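Local coordinates for protein probable cobalt-precorrin-6B C(15)-methyltransferase (decarboxylating) (Methanothermobacter thermautotrophicus, PDB 1L3I) that probably methylates C-15 of cobalt-precorrin-6B, using S-adenosyl-L-methionine, and removes the C-12 carboxylate to give cobalt-precorrin-7 in cobalamin biosynthesis, at residues V40-G45 / V58-R63. Residues are numbered along the deposited sequence; the frame is centred on the assembly and turned at random.
Sequences VGCGTG and VYAIDR. With SAH (S-adenosyl-L-homocysteine), chain G.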
ATOM      1  N   VAL A  40      25.860   2.883   8.196  1.00 28.77           N
ATOM      2  CA  VAL A  40      25.630   3.605   9.438  1.00 28.39           C
ATOM      3  C   VAL A  40      24.424   3.007  10.156  1.00 30.39           C
ATOM      4  O   VAL A  40      23.284   3.113   9.669  1.00 30.38           O
ATOM      5  CB  VAL A  40      25.406   5.110   9.166  1.00 30.37           C
ATOM      6  CG1 VAL A  40      25.174   5.865  10.453  1.00 28.22           C
ATOM      7  CG2 VAL A  40      26.592   5.693   8.418  1.00 29.22           C
ATOM      8  N   GLY A  41      24.670   2.380  11.308  1.00 28.07           N
ATOM      9  CA  GLY A  41      23.600   1.758  12.059  1.00 27.55           C
ATOM     10  C   GLY A  41      23.359   0.396  11.461  1.00 24.89           C
ATOM     11  O   GLY A  41      22.303   0.131  10.911  1.00 29.27           O
ATOM     12  N   CYS A  42      24.341  -0.483  11.581  1.00 26.24           N
ATOM     13  CA  CYS A  42      24.218  -1.817  11.003  1.00 28.14           C
ATOM     14  C   CYS A  42      23.187  -2.758  11.622  1.00 28.00           C
ATOM     15  O   CYS A  42      22.798  -3.729  10.980  1.00 27.67           O
ATOM     16  CB  CYS A  42      25.581  -2.503  10.890  1.00 25.37           C
ATOM     17  SG  CYS A  42      26.480  -2.749  12.406  1.00 29.48           S
ATOM     18  N   GLY A  43      22.741  -2.459  12.842  1.00 27.36           N
ATOM     19  CA  GLY A  43      21.740  -3.274  13.519  1.00 28.36           C
ATOM     20  C   GLY A  43      22.035  -4.768  13.527  1.00 29.85           C
ATOM     21  O   GLY A  43      23.068  -5.179  14.026  1.00 30.58           O
ATOM     22  N   THR A  44      21.106  -5.557  12.983  1.00 29.74           N
ATOM     23  CA  THR A  44      21.232  -7.011  12.884  1.00 27.78           C
ATOM     24  C   THR A  44      22.239  -7.438  11.792  1.00 28.50           C
ATOM     25  O   THR A  44      22.745  -8.560  11.806  1.00 26.78           O
ATOM     26  CB  THR A  44      19.850  -7.643  12.628  1.00 28.57           C
ATOM     27  OG1 THR A  44      18.963  -7.283  13.685  1.00 27.17           O
ATOM     28  CG2 THR A  44      19.922  -9.150  12.551  1.00 26.96           C
ATOM     29  N   GLY A  45      22.502  -6.555  10.834  1.00 25.82           N
ATOM     30  CA  GLY A  45      23.453  -6.869   9.786  1.00 25.10           C
ATOM     31  C   GLY A  45      22.856  -7.097   8.419  1.00 25.89           C
ATOM     32  O   GLY A  45      23.580  -7.412   7.480  1.00 29.41           O
ATOM     33  N   VAL A  58      33.762  -2.804   3.740  1.00 34.62           N
ATOM     34  CA  VAL A  58      32.547  -2.268   4.329  1.00 32.49           C
ATOM     35  C   VAL A  58      32.875  -1.852   5.747  1.00 33.09           C
ATOM     36  O   VAL A  58      33.588  -2.560   6.449  1.00 37.35           O
ATOM     37  CB  VAL A  58      31.398  -3.331   4.412  1.00 31.71           C
ATOM     38  CG1 VAL A  58      30.126  -2.697   4.949  1.00 29.48           C
ATOM     39  CG2 VAL A  58      31.118  -3.949   3.067  1.00 30.27           C
ATOM     40  N   TYR A  59      32.408  -0.674   6.143  1.00 32.62           N
ATOM     41  CA  TYR A  59      32.587  -0.163   7.499  1.00 31.61           C
ATOM     42  C   TYR A  59      31.198  -0.163   8.140  1.00 31.83           C
ATOM     43  O   TYR A  59      30.328   0.606   7.733  1.00 32.17           O
ATOM     44  CB  TYR A  59      33.136   1.264   7.455  1.00 34.90           C
ATOM     45  CG  TYR A  59      34.549   1.348   6.972  1.00 37.44           C
ATOM     46  CD1 TYR A  59      34.829   1.517   5.616  1.00 40.25           C
ATOM     47  CD2 TYR A  59      35.621   1.194   7.855  1.00 39.05           C
ATOM     48  CE1 TYR A  59      36.139   1.523   5.150  1.00 41.16           C
ATOM     49  CE2 TYR A  59      36.936   1.204   7.405  1.00 39.25           C
ATOM     50  CZ  TYR A  59      37.188   1.362   6.054  1.00 42.82           C
ATOM     51  OH  TYR A  59      38.483   1.353   5.606  1.00 45.08           O
ATOM     52  N   ALA A  60      30.968  -1.058   9.099  1.00 33.31           N
ATOM     53  CA  ALA A  60      29.677  -1.173   9.782  1.00 30.42           C
ATOM     54  C   ALA A  60      29.735  -0.508  11.161  1.00 31.59           C
ATOM     55  O   ALA A  60      30.455  -0.946  12.047  1.00 30.82           O
ATOM     56  CB  ALA A  60      29.283  -2.630   9.910  1.00 30.68           C
ATOM     57  N   ILE A  61      28.925   0.524  11.341  1.00 32.25           N
ATOM     58  CA  ILE A  61      28.905   1.290  12.577  1.00 31.06           C
ATOM     59  C   ILE A  61      27.608   1.106  13.362  1.00 33.89           C
ATOM     60  O   ILE A  61      26.533   0.973  12.760  1.00 36.17           O
ATOM     61  CB  ILE A  61      29.009   2.793  12.243  1.00 28.00           C
ATOM     62  CG1 ILE A  61      30.257   3.081  11.423  1.00 26.71           C
ATOM     63  CG2 ILE A  61      28.973   3.632  13.491  1.00 30.54           C
ATOM     64  CD1 ILE A  61      30.262   4.466  10.801  1.00 25.93           C
ATOM     65  N   ASP A  62      27.709   1.132  14.693  1.00 32.92           N
ATOM     66  CA  ASP A  62      26.544   1.042  15.571  1.00 33.38           C
ATOM     67  C   ASP A  62      26.850   1.444  17.018  1.00 33.53           C
ATOM     68  O   ASP A  62      27.894   1.098  17.558  1.00 31.31           O
ATOM     69  CB  ASP A  62      25.926  -0.353  15.542  1.00 32.52           C
ATOM     70  CG  ASP A  62      24.425  -0.317  15.785  1.00 35.55           C
ATOM     71  OD1 ASP A  62      24.013   0.097  16.889  1.00 37.34           O
ATOM     72  OD2 ASP A  62      23.666  -0.689  14.864  1.00 31.91           O
ATOM     73  N   ARG A  63      25.929   2.199  17.612  1.00 35.35           N
ATOM     74  CA  ARG A  63      26.024   2.648  19.004  1.00 35.60           C
ATOM     75  C   ARG A  63      25.927   1.431  19.918  1.00 35.36           C
ATOM     76  O   ARG A  63      26.607   1.336  20.941  1.00 38.84           O
ATOM     77  CB  ARG A  63      24.818   3.517  19.379  1.00 35.27           C
ATOM     78  CG  ARG A  63      24.684   4.850  18.730  1.00 40.21           C
ATOM     79  CD  ARG A  63      23.402   5.502  19.209  1.00 42.92           C
ATOM     80  NE  ARG A  63      23.262   6.852  18.675  1.00 52.55           N
ATOM     81  CZ  ARG A  63      22.440   7.775  19.163  1.00 55.79           C
ATOM     82  NH1 ARG A  63      21.672   7.515  20.207  1.00 63.86           N
ATOM     83  NH2 ARG A  63      22.378   8.973  18.589  1.00 56.83           N
TER
HETATM   84  N   SAH G 801      19.500  -2.185   8.596  1.00 24.40           N
HETATM   85  CA  SAH G 801      19.798  -3.087   9.714  1.00 25.22           C
HETATM   86  CB  SAH G 801      19.015  -2.688  10.994  1.00 26.46           C
HETATM   87  CG  SAH G 801      19.357  -1.256  11.494  1.00 32.28           C
HETATM   88  SD  SAH G 801      18.529  -0.708  12.992  1.00 30.67           S
HETATM   89  C   SAH G 801      19.456  -4.510   9.299  1.00 23.12           C
HETATM   90  O   SAH G 801      19.022  -4.676   8.145  1.00 22.92           O
HETATM   91  OXT SAH G 801      19.644  -5.436  10.115  1.00 26.17           O
HETATM   92  C5' SAH G 801      19.220   0.912  13.224  1.00 27.48           C
HETATM   93  C4' SAH G 801      20.516   0.894  13.953  1.00 28.12           C
HETATM   94  O4' SAH G 801      20.886   2.281  14.064  1.00 32.86           O
HETATM   95  C3' SAH G 801      20.488   0.311  15.452  1.00 23.07           C
HETATM   96  O3' SAH G 801      21.256  -0.902  15.739  1.00 26.90           O
HETATM   97  C2' SAH G 801      20.941   1.569  16.229  1.00 26.30           C
HETATM   98  O2' SAH G 801      21.613   1.379  17.484  1.00 23.62           O
HETATM   99  C1' SAH G 801      21.740   2.298  15.172  1.00 29.49           C
HETATM  100  N9  SAH G 801      22.007   3.722  15.322  1.00 31.13           N
HETATM  101  C8  SAH G 801      21.059   4.768  15.447  1.00 34.09           C
HETATM  102  N7  SAH G 801      21.643   5.923  15.545  1.00 29.89           N
HETATM  103  C5  SAH G 801      23.030   5.655  15.498  1.00 30.85           C
HETATM  104  C6  SAH G 801      24.177   6.467  15.555  1.00 29.82           C
HETATM  105  N6  SAH G 801      24.098   7.796  15.679  1.00 27.66           N
HETATM  106  N1  SAH G 801      25.410   5.892  15.474  1.00 35.54           N
HETATM  107  C2  SAH G 801      25.471   4.572  15.349  1.00 32.29           C
HETATM  108  N3  SAH G 801      24.475   3.707  15.284  1.00 30.84           N
HETATM  109  C4  SAH G 801      23.268   4.303  15.362  1.00 25.36           C
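Val40 and Ile61 pair in parallel as neighbouring strands, their CA atoms 5.1 Å apart, and just beyond them the chain of 40-45 turns out of the sheet with Ile61 O holding two successive amides. Gly41 N reaches Ile61 O at 2.7 Å with a bent N-H angle of 131°, and Cys42 N approaches from the opposite face of the carbonyl plane on a straighter line, so one carbonyl oxygen accepts both amides at the point where the loop leaves the strand. The next residue, Asp62, joins the loop to the cofactor through its carboxylate. Asp62 OD2 accepts from Gly43 N at 2.8 Å, met nearly along its C-O axis. SAH O3' donates to the same Asp62 OD2 at 2.6 Å, and SAH O2' donates to Asp62 OD1. The two ribose hydroxyls are therefore shared out between the two oxygens, and OD1 is further steadied by the backbone N of Asn64. An alanine in place of Asp62 would probably leave both hydroxyls and Gly43 N without this carboxylate as acceptor and let the ribose shift. SG of Cys42, tucked between its backbone N and carbonyl carbon (chi1 60°), lies 3.8 Å from Ala60 CB, and the Cys42 side chain also touches Thr71 of helix 65-77. Gly41 and Gly43 both have positive phi, and a side chain on either would run into the ligand. A type II' turn from Cys42 to Gly45 then leads into helix 46-52. This is the cofactor site of a Rossmann-like methyltransferase: a glycine-rich loop after the first strand, and an acidic residue ending the second strand that grips the ribose diol.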